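Local atomic coordinates of putative Glycerophosphoryl diester phosphodiesterase (Silicibacter pomeroyi, PDB entry 3L12), a protein that belongs to the glycerophosphoryl diester phosphodiesterase family of the TIM-barrel clan and carries a bound magnesium ion. Residues R108-Y111 / G112-F115; G130-L133 / D134-G138; H160-R163 / A164-V167; P258-V261 / A262-H265. All coordinates share one frame; numbering follows the deposited sequence. Where two conformers were deposited one is given.

Interaction 1 of 4, residues R108-Y111 / G112-F115; sequences RTVY and GRRF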
loop_
_atom_site.group_PDB
_atom_site.type_symbol
_atom_site.label_atom_id
_atom_site.label_comp_id
_atom_site.label_asym_id
_atom_site.label_seq_id
_atom_site.Cartn_x
_atom_site.Cartn_y
_atom_site.Cartn_z
ATOM N N ARG A 108 18.969 -4.589 -5.997
ATOM C CA ARG A 108 20.398 -4.301 -6.321
ATOM C C ARG A 108 20.571 -3.250 -7.362
ATOM O O ARG A 108 21.701 -2.807 -7.648
ATOM C CB ARG A 108 21.090 -5.564 -6.879
ATOM C CG ARG A 108 21.058 -6.708 -5.865
ATOM C CD ARG A 108 21.565 -8.006 -6.460
ATOM N NE ARG A 108 20.743 -8.408 -7.601
ATOM C CZ ARG A 108 21.102 -9.357 -8.459
ATOM N NH1 ARG A 108 22.229 -10.058 -8.285
ATOM N NH2 ARG A 108 20.362 -9.589 -9.504
ATOM N N THR A 109 19.477 -2.873 -8.005
ATOM C CA THR A 109 19.524 -2.040 -9.166
ATOM C C THR A 109 19.164 -0.568 -8.887
ATOM O O THR A 109 18.551 -0.229 -7.897
ATOM C CB THR A 109 18.554 -2.569 -10.259
ATOM O OG1 THR A 109 17.173 -2.357 -9.886
ATOM C CG2 THR A 109 18.829 -4.100 -10.558
ATOM N N VAL A 110 19.539 0.268 -9.839
ATOM C CA VAL A 110 19.217 1.714 -9.792
ATOM C C VAL A 110 17.696 1.870 -9.643
ATOM O O VAL A 110 17.205 2.580 -8.764
ATOM C CB VAL A 110 19.760 2.421 -11.033
ATOM C CG1 VAL A 110 19.271 3.938 -11.113
ATOM C CG2 VAL A 110 21.354 2.400 -11.093
ATOM N N TYR A 111 16.959 1.165 -10.484
ATOM C CA TYR A 111 15.528 1.295 -10.494
ATOM C C TYR A 111 14.942 0.773 -9.195
ATOM O O TYR A 111 14.066 1.452 -8.612
ATOM C CB TYR A 111 14.940 0.545 -11.657
ATOM C CG TYR A 111 13.502 0.875 -11.973
ATOM C CD1 TYR A 111 13.182 1.886 -12.848
ATOM C CD2 TYR A 111 12.473 0.069 -11.509
ATOM C CE1 TYR A 111 11.838 2.138 -13.205
ATOM C CE2 TYR A 111 11.148 0.309 -11.848
ATOM C CZ TYR A 111 10.856 1.348 -12.716
ATOM O OH TYR A 111 9.534 1.562 -13.078
ATOM N N GLY A 112 15.438 -0.362 -8.674
ATOM C CA GLY A 112 14.968 -0.905 -7.415
ATOM C C GLY A 112 15.185 0.042 -6.242
ATOM O O GLY A 112 14.327 0.165 -5.335
ATOM N N ARG A 113 16.344 0.705 -6.236
ATOM C CA ARG A 113 16.654 1.669 -5.195
ATOM C C ARG A 113 15.738 2.877 -5.210
ATOM O O ARG A 113 15.630 3.568 -4.172
ATOM C CB ARG A 113 18.124 2.105 -5.212
ATOM C CG ARG A 113 19.053 1.028 -4.661
ATOM C CD ARG A 113 20.513 1.581 -4.477
ATOM N NE ARG A 113 21.080 2.067 -5.731
ATOM C CZ ARG A 113 21.686 1.311 -6.639
ATOM N NH1 ARG A 113 21.854 0.001 -6.432
ATOM N NH2 ARG A 113 22.151 1.858 -7.750
ATOM N N ARG A 114 15.137 3.174 -6.363
ATOM C CA ARG A 114 14.198 4.293 -6.441
ATOM C C ARG A 114 12.966 3.995 -5.587
ATOM O O ARG A 114 12.402 4.936 -4.988
ATOM C CB ARG A 114 13.739 4.558 -7.857
ATOM C CG ARG A 114 14.765 5.096 -8.764
ATOM C CD ARG A 114 14.256 5.156 -10.139
ATOM N NE ARG A 114 13.133 6.061 -10.352
ATOM C CZ ARG A 114 12.601 6.261 -11.567
ATOM N NH1 ARG A 114 13.098 5.650 -12.665
ATOM N NH2 ARG A 114 11.608 7.071 -11.702
ATOM N N PHE A 115 12.542 2.718 -5.502
ATOM C CA PHE A 115 11.301 2.307 -4.843
ATOM C C PHE A 115 11.596 1.171 -3.833
ATOM O O PHE A 115 11.120 0.018 -3.973
ATOM C CB PHE A 115 10.262 1.867 -5.874
ATOM C CG PHE A 115 10.078 2.874 -6.971
ATOM C CD1 PHE A 115 9.438 4.088 -6.679
ATOM C CD2 PHE A 115 10.621 2.706 -8.235
ATOM C CE1 PHE A 115 9.302 5.031 -7.641
ATOM C CE2 PHE A 115 10.446 3.705 -9.209
ATOM C CZ PHE A 115 9.780 4.843 -8.894
HETATM O O HOH W 1 23.141 -0.517 -9.212
#

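Interaction 2 of 4, residues G130-L133 / D134-G138; sequences GELL and DLCAG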
loop_
_atom_site.group_PDB
_atom_site.type_symbol
_atom_site.label_atom_id
_atom_site.label_comp_id
_atom_site.label_asym_id
_atom_site.label_seq_id
_atom_site.Cartn_x
_atom_site.Cartn_y
_atom_site.Cartn_z
ATOM N N GLY A 130 -7.499 -5.695 -21.310
ATOM C CA GLY A 130 -8.870 -6.167 -21.059
ATOM C C GLY A 130 -9.102 -6.551 -19.615
ATOM O O GLY A 130 -10.162 -6.281 -19.052
ATOM N N GLU A 131 -8.093 -7.172 -19.008
ATOM C CA GLU A 131 -8.172 -7.571 -17.609
ATOM C C GLU A 131 -8.230 -6.388 -16.691
ATOM O O GLU A 131 -8.945 -6.405 -15.708
ATOM C CB GLU A 131 -6.992 -8.474 -17.225
ATOM C CG GLU A 131 -7.084 -9.812 -17.901
ATOM C CD GLU A 131 -5.850 -10.672 -17.806
ATOM O OE1 GLU A 131 -4.714 -10.173 -17.683
ATOM O OE2 GLU A 131 -6.027 -11.923 -17.909
ATOM N N LEU A 132 -7.427 -5.376 -16.966
ATOM C CA LEU A 132 -7.481 -4.176 -16.177
ATOM C C LEU A 132 -8.834 -3.491 -16.350
ATOM O O LEU A 132 -9.425 -3.007 -15.386
ATOM C CB LEU A 132 -6.327 -3.252 -16.540
ATOM C CG LEU A 132 -6.418 -1.892 -15.869
ATOM C CD1 LEU A 132 -6.396 -1.984 -14.288
ATOM C CD2 LEU A 132 -5.310 -1.032 -16.383
ATOM N N LEU A 133 -9.354 -3.445 -17.575
ATOM C CA LEU A 133 -10.627 -2.752 -17.770
ATOM C C LEU A 133 -11.771 -3.509 -17.101
ATOM O O LEU A 133 -12.673 -2.875 -16.575
ATOM C CB LEU A 133 -10.902 -2.505 -19.243
ATOM C CG LEU A 133 -9.874 -1.596 -19.932
ATOM C CD1 LEU A 133 -10.226 -1.517 -21.414
ATOM C CD2 LEU A 133 -9.677 -0.130 -19.343
ATOM N N ASP A 134 -11.734 -4.839 -17.119
ATOM C CA ASP A 134 -12.718 -5.670 -16.410
ATOM C C ASP A 134 -12.705 -5.361 -14.887
ATOM O O ASP A 134 -13.771 -5.143 -14.229
ATOM C CB ASP A 134 -12.407 -7.143 -16.669
ATOM C CG ASP A 134 -13.549 -8.084 -16.298
ATOM O OD1 ASP A 134 -14.717 -7.663 -16.181
ATOM O OD2 ASP A 134 -13.279 -9.280 -16.194
ATOM N N LEU A 135 -11.505 -5.320 -14.328
ATOM C CA LEU A 135 -11.330 -4.970 -12.932
ATOM C C LEU A 135 -11.932 -3.591 -12.642
ATOM O O LEU A 135 -12.709 -3.439 -11.700
ATOM C CB LEU A 135 -9.847 -4.963 -12.563
ATOM C CG LEU A 135 -9.444 -4.469 -11.170
ATOM C CD1 LEU A 135 -9.985 -5.445 -10.140
ATOM C CD2 LEU A 135 -7.935 -4.342 -11.014
ATOM N N CYS A 136 -11.606 -2.606 -13.456
ATOM C CA CYS A 136 -12.078 -1.224 -13.224
ATOM C C CYS A 136 -13.608 -1.124 -13.360
ATOM O O CYS A 136 -14.267 -0.508 -12.526
ATOM C CB CYS A 136 -11.412 -0.213 -14.164
ATOM S SG CYS A 136 -9.703 0.076 -13.867
ATOM N N ALA A 137 -14.153 -1.750 -14.392
ATOM C CA ALA A 137 -15.599 -1.699 -14.652
ATOM C C ALA A 137 -16.399 -2.316 -13.499
ATOM O O ALA A 137 -17.521 -1.871 -13.214
ATOM C CB ALA A 137 -15.936 -2.375 -15.984
ATOM N N GLY A 138 -15.818 -3.302 -12.823
ATOM C CA GLY A 138 -16.419 -3.927 -11.647
ATOM C C GLY A 138 -16.717 -3.004 -10.462
ATOM O O GLY A 138 -17.559 -3.344 -9.605
#

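Interaction 3 of 4, residues H160-R163 / A164-V167; sequences HAAR and AEMV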
loop_
_atom_site.group_PDB
_atom_site.type_symbol
_atom_site.label_atom_id
_atom_site.label_comp_id
_atom_site.label_asym_id
_atom_site.label_seq_id
_atom_site.Cartn_x
_atom_site.Cartn_y
_atom_site.Cartn_z
ATOM N N HIS A 160 2.398 2.673 -40.755
ATOM C CA HIS A 160 1.208 3.424 -40.411
ATOM C C HIS A 160 0.016 2.512 -40.129
ATOM O O HIS A 160 -0.760 2.804 -39.224
ATOM C CB HIS A 160 0.897 4.469 -41.515
ATOM C CG HIS A 160 2.061 5.361 -41.819
ATOM N ND1 HIS A 160 2.815 5.956 -40.826
ATOM C CD2 HIS A 160 2.599 5.767 -42.994
ATOM C CE1 HIS A 160 3.786 6.664 -41.377
ATOM N NE2 HIS A 160 3.668 6.579 -42.692
ATOM N N ALA A 161 -0.125 1.427 -40.906
ATOM C CA ALA A 161 -1.202 0.449 -40.691
ATOM C C ALA A 161 -1.104 -0.197 -39.308
ATOM O O ALA A 161 -2.106 -0.285 -38.614
ATOM C CB ALA A 161 -1.228 -0.614 -41.797
ATOM N N ALA A 162 0.096 -0.653 -38.920
ATOM C CA ALA A 162 0.308 -1.228 -37.588
ATOM C C ALA A 162 0.004 -0.238 -36.477
ATOM O O ALA A 162 -0.554 -0.612 -35.439
ATOM C CB ALA A 162 1.746 -1.738 -37.428
ATOM N N ARG A 163 0.408 1.012 -36.644
ATOM C CA ARG A 163 0.125 2.039 -35.638
ATOM C C ARG A 163 -1.401 2.258 -35.495
ATOM O O ARG A 163 -1.916 2.367 -34.371
ATOM C CB ARG A 163 0.844 3.336 -35.987
ATOM C CG ARG A 163 2.371 3.221 -35.868
ATOM C CD ARG A 163 3.098 4.388 -36.557
ATOM N NE ARG A 163 2.586 5.696 -36.133
ATOM C CZ ARG A 163 2.836 6.286 -34.963
ATOM N NH1 ARG A 163 3.595 5.690 -34.038
ATOM N NH2 ARG A 163 2.317 7.494 -34.704
ATOM N N ALA A 164 -2.113 2.264 -36.623
ATOM C CA ALA A 164 -3.580 2.418 -36.622
ATOM C C ALA A 164 -4.222 1.190 -35.970
ATOM O O ALA A 164 -5.254 1.289 -35.289
ATOM C CB ALA A 164 -4.141 2.597 -38.056
ATOM N N GLU A 165 -3.620 0.025 -36.212
ATOM C CA GLU A 165 -4.087 -1.226 -35.624
ATOM C C GLU A 165 -3.960 -1.194 -34.100
ATOM O O GLU A 165 -4.803 -1.725 -33.391
ATOM C CB GLU A 165 -3.328 -2.413 -36.174
ATOM C CG GLU A 165 -3.726 -2.792 -37.612
ATOM C CD GLU A 165 -2.733 -3.751 -38.255
ATOM O OE1 GLU A 165 -1.904 -4.327 -37.527
ATOM O OE2 GLU A 165 -2.787 -3.913 -39.485
HETATM N N MSE A 166 -2.891 -0.596 -33.603
HETATM C CA MSE A 166 -2.707 -0.468 -32.132
HETATM C C MSE A 166 -3.878 0.301 -31.548
HETATM O O MSE A 166 -4.522 -0.123 -30.590
HETATM C CB MSE A 166 -1.408 0.236 -31.799
HETATM C CG MSE A 166 -1.349 0.661 -30.320
HETATM SE SE MSE A 166 0.393 1.208 -29.769
HETATM C CE MSE A 166 0.027 0.832 -27.983
ATOM N N VAL A 167 -4.149 1.461 -32.146
ATOM C CA VAL A 167 -5.238 2.305 -31.695
ATOM C C VAL A 167 -6.559 1.533 -31.740
ATOM O O VAL A 167 -7.303 1.509 -30.760
ATOM C CB VAL A 167 -5.298 3.634 -32.496
ATOM C CG1 VAL A 167 -6.618 4.422 -32.161
ATOM C CG2 VAL A 167 -4.095 4.493 -32.196
#

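Interaction 4 of 4, residues P258-V261 / A262-H265; sequences PELV and AEAH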
loop_
_atom_site.group_PDB
_atom_site.type_symbol
_atom_site.label_atom_id
_atom_site.label_comp_id
_atom_site.label_asym_id
_atom_site.label_seq_id
_atom_site.Cartn_x
_atom_site.Cartn_y
_atom_site.Cartn_z
ATOM N N PRO A 258 3.950 28.583 -13.126
ATOM C CA PRO A 258 2.538 28.969 -13.004
ATOM C C PRO A 258 1.998 29.732 -14.207
ATOM O O PRO A 258 0.800 29.654 -14.490
ATOM C CB PRO A 258 2.530 29.868 -11.769
ATOM C CG PRO A 258 3.719 29.489 -11.017
ATOM C CD PRO A 258 4.755 29.095 -12.001
ATOM N N GLU A 259 2.888 30.448 -14.880
ATOM C CA GLU A 259 2.545 31.199 -16.078
ATOM C C GLU A 259 2.178 30.216 -17.199
ATOM O O GLU A 259 1.157 30.439 -17.874
ATOM C CB GLU A 259 3.640 32.209 -16.485
ATOM C CG GLU A 259 5.126 31.792 -16.284
ATOM C CD GLU A 259 5.600 31.780 -14.789
ATOM O OE1 GLU A 259 6.815 31.657 -14.531
ATOM O OE2 GLU A 259 4.761 31.880 -13.869
ATOM N N LEU A 260 2.969 29.137 -17.375
ATOM C CA LEU A 260 2.628 28.117 -18.387
ATOM C C LEU A 260 1.299 27.449 -18.035
ATOM O O LEU A 260 0.500 27.210 -18.917
ATOM C CB LEU A 260 3.727 27.060 -18.584
ATOM C CG LEU A 260 4.914 27.410 -19.466
ATOM C CD1 LEU A 260 6.137 26.497 -19.201
ATOM C CD2 LEU A 260 4.523 27.413 -20.995
ATOM N N VAL A 261 1.043 27.162 -16.749
ATOM C CA VAL A 261 -0.236 26.570 -16.340
ATOM C C VAL A 261 -1.400 27.518 -16.615
ATOM O O VAL A 261 -2.444 27.105 -17.149
ATOM C CB VAL A 261 -0.242 26.132 -14.841
ATOM C CG1 VAL A 261 -1.683 25.813 -14.391
ATOM C CG2 VAL A 261 0.745 24.985 -14.588
ATOM N N ALA A 262 -1.251 28.798 -16.267
ATOM C CA ALA A 262 -2.317 29.754 -16.564
ATOM C C ALA A 262 -2.508 29.945 -18.091
ATOM O O ALA A 262 -3.644 30.072 -18.562
ATOM C CB ALA A 262 -2.037 31.094 -15.882
ATOM N N GLU A 263 -1.417 29.943 -18.861
ATOM C CA GLU A 263 -1.532 30.025 -20.330
ATOM C C GLU A 263 -2.364 28.848 -20.863
ATOM O O GLU A 263 -3.245 29.017 -21.720
ATOM C CB GLU A 263 -0.164 30.012 -21.015
ATOM C CG GLU A 263 -0.247 30.209 -22.538
ATOM C CD GLU A 263 1.087 30.137 -23.222
ATOM O OE1 GLU A 263 2.120 30.029 -22.526
ATOM O OE2 GLU A 263 1.113 30.160 -24.482
ATOM N N ALA A 264 -2.078 27.662 -20.336
ATOM C CA ALA A 264 -2.812 26.452 -20.708
ATOM C C ALA A 264 -4.289 26.570 -20.294
ATOM O O ALA A 264 -5.152 26.228 -21.062
ATOM C CB ALA A 264 -2.143 25.200 -20.099
ATOM N N HIS A 265 -4.588 27.037 -19.087
ATOM C CA HIS A 265 -5.974 27.223 -18.653
ATOM C C HIS A 265 -6.733 28.246 -19.499
ATOM O O HIS A 265 -7.914 28.053 -19.803
ATOM C CB HIS A 265 -6.052 27.655 -17.202
ATOM C CG HIS A 265 -5.755 26.541 -16.268
ATOM N ND1 HIS A 265 -5.279 26.735 -14.990
ATOM C CD2 HIS A 265 -5.798 25.197 -16.460
ATOM C CE1 HIS A 265 -5.125 25.557 -14.408
ATOM N NE2 HIS A 265 -5.383 24.610 -15.292
#

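Interaction 1 of 4, residues R108-Y111 / G112-F115
With chi1 at 71°, T109 tucks OG1 between its own backbone N and carbonyl carbon, from where it reaches forward to G112, while Y111 swings CG anti to its backbone N and presents a ring face to the edge of F115. OG1 of T109 accepts from G112 N at 2.9 Å, the capping bond of an N-cap residue; the same hydroxyl also bonds to the carbonyl of D106. The same first turn is closed by R113 N, which donates to T109 O at 2.9 Å, whereas R114 N is shared weakly between the carbonyls of V110 and Y111, a sign of a short, loosely bonded helix. Y111 and F115 thus form a T-shaped pair, the ring centroids 5.7 Å apart and the planes at 67°. R113 bends at chi3 and folds back over the start of the helix, its guanidinium lying with one face over T109 O. Its NH1 gives a weak bond to R108 O at 3.1 Å, and a water in the guanidinium plane joins NH2 to that same carbonyl. V110 CG2 touches NH2 of R113 at 3.5 Å. Helix 110-114 meets loop residues of its own chain, with the Y111 hydroxyl hydrogen-bonded to E32 and R27 and F115 packed on R27, and R303, in helix 298-307 of the second subunit, donates to the carbonyls of G112 and F115.

Interaction 2 of 4, residues G130-L133 / D134-G138
L132 and C136, one helical turn apart, meet through CD1 and SG at 3.9 Å. L132 holds CG anti to its backbone N (chi1 173°), which carries the branch forward along the helix, and CD1 is the methyl that does the touching. C136 takes the other setting, with SG anti to its carbonyl carbon (chi1 -69°), and the sulfur is thereby turned back toward the preceding turn. L135 repeats the conformation of L132 almost exactly, and its CD2 lies 4.3 Å from L132 CD1, a looser apolar contact. L133 differs: its CG stands beside the backbone N, and the side chain leans away from the following turn, toward L146 of the sheet and Y177. Beneath these side chains the backbone is regular alpha helix, each N-H from D134 to A137 donating to the carbonyl four residues earlier, as C136 N does to L132 O at 2.9 Å. E131 sends its carboxylate back to the start of the helix, where OE1 accepts from R128 N. L132 and L135 pack on L35 of helix 35-43, and L133 and C136 meet strand 145-150. Helix 129-137 thus has the apolar inner flank expected of a helix lying against the parallel strands of a TIM barrel.

Interaction 3 of 4, residues H160-R163 / A164-V167
A161 and E165 meet within the first turns of helix 160-176, the crossover helix of the beta-alpha-beta unit that links strands 145-150 and 183-187 of the TIM barrel. Backbone hydrogen bonds come first. Each N-H from A164 to V167 donates to the carbonyl four residues earlier, and E165 N reaches A161 O at 2.9 Å. The bond from V167 N to R163 O is longer, at 3.3 Å, yet is the straightest of the four, with an N-H...O angle of 167°. The A164 carbonyl in addition accepts from the side-chain amide of Q199 in helix 190-199.

The charged end of R163 is held by the protein itself. With CG beside the backbone N (chi1 -68°) the chain first leans back along the helix; the bend at chi3 (51°) then redirects its end. There NH1 makes a salt bridge with D189, and the side chain also touches A191, S152 and L156.

Van der Waals packing covers the rest. The A164 methyl lies near the carbonyls of H160 and A161 and touches E195 of the adjacent helix, where V167 makes an apolar contact with L192. M166, a selenomethionine, is buried, its chain extended beyond CG and its end directed away from the preceding turn.

E165 folds back along the exposed side, CG lying beside its own backbone N (chi1 -74°). This brings the aliphatic part of the chain over the preceding turn, and E165 CG comes to 3.1 Å from A161 O.

Interaction 4 of 4, residues P258-V261 / A262-H265
V261 and H265 lie side by side and point the same way on helix 258-266, the crossover helix of the beta-alpha-beta unit formed with strands 248-251 and 270-273 of the TIM barrel. V261 sets CG1 anti to its backbone N (chi1 168°), beside the carbonyl carbon, which carries this methyl forward to the imidazole. H265 takes the opposite choice, with CG beside its own backbone N (chi1 -74°), and the ring leans back over the preceding turn. One face of the imidazole consequently sits over V261 O, which is 3.4 Å above the ring plane and displaced toward the rim. That same oxygen accepts from H265 N at 2.9 Å, so the histidine meets one carbonyl with both its backbone and its ring. At the far end of the ring, NE2 is hydrogen-bonded to D291, just before strand 292-295.

L260 and E263 also run side by side, pointing the same way. E263 is extended, and its OE1 lies 3.9 Å from L260 CD2, a van der Waals touch between a methyl and a carboxylate oxygen; OE2 is hydrogen-bonded to S236. Both residues, with A264, pack against P238 of helix 237-244, while L260 and A264 also reach W249 and A264 and H265 reach V271 on the adjoining strands.

The backbone bonds are regular: each N-H from A262 to H265 donates to the carbonyl four residues earlier, with A264 N to L260 O at 3.0 Å. The tightest side-chain approach between V261 and H265 is CG1 to CE1, at 3.5 Å.

The four contacts follow one another along the chain without touching, each local to one helix or its cap; helices 160-176 and 258-266 are crossover helices of the barrel. Interactions 2 and 3 are the closest pair, with nearest atoms about 10 Å apart. Interaction 2 packs on strand 145-150 through L133 and C136, and interaction 3 lies on the helix that follows this strand, which carries E149 of the magnesium site, completed by E50 and D52. The side chain of Y111 in interaction 1 is about 9 Å from the magnesium ion, and those of L132 and M166 about 11 Å. Interaction 4 lies across the chain's centre from interaction 2, their centres about 35 Å apart.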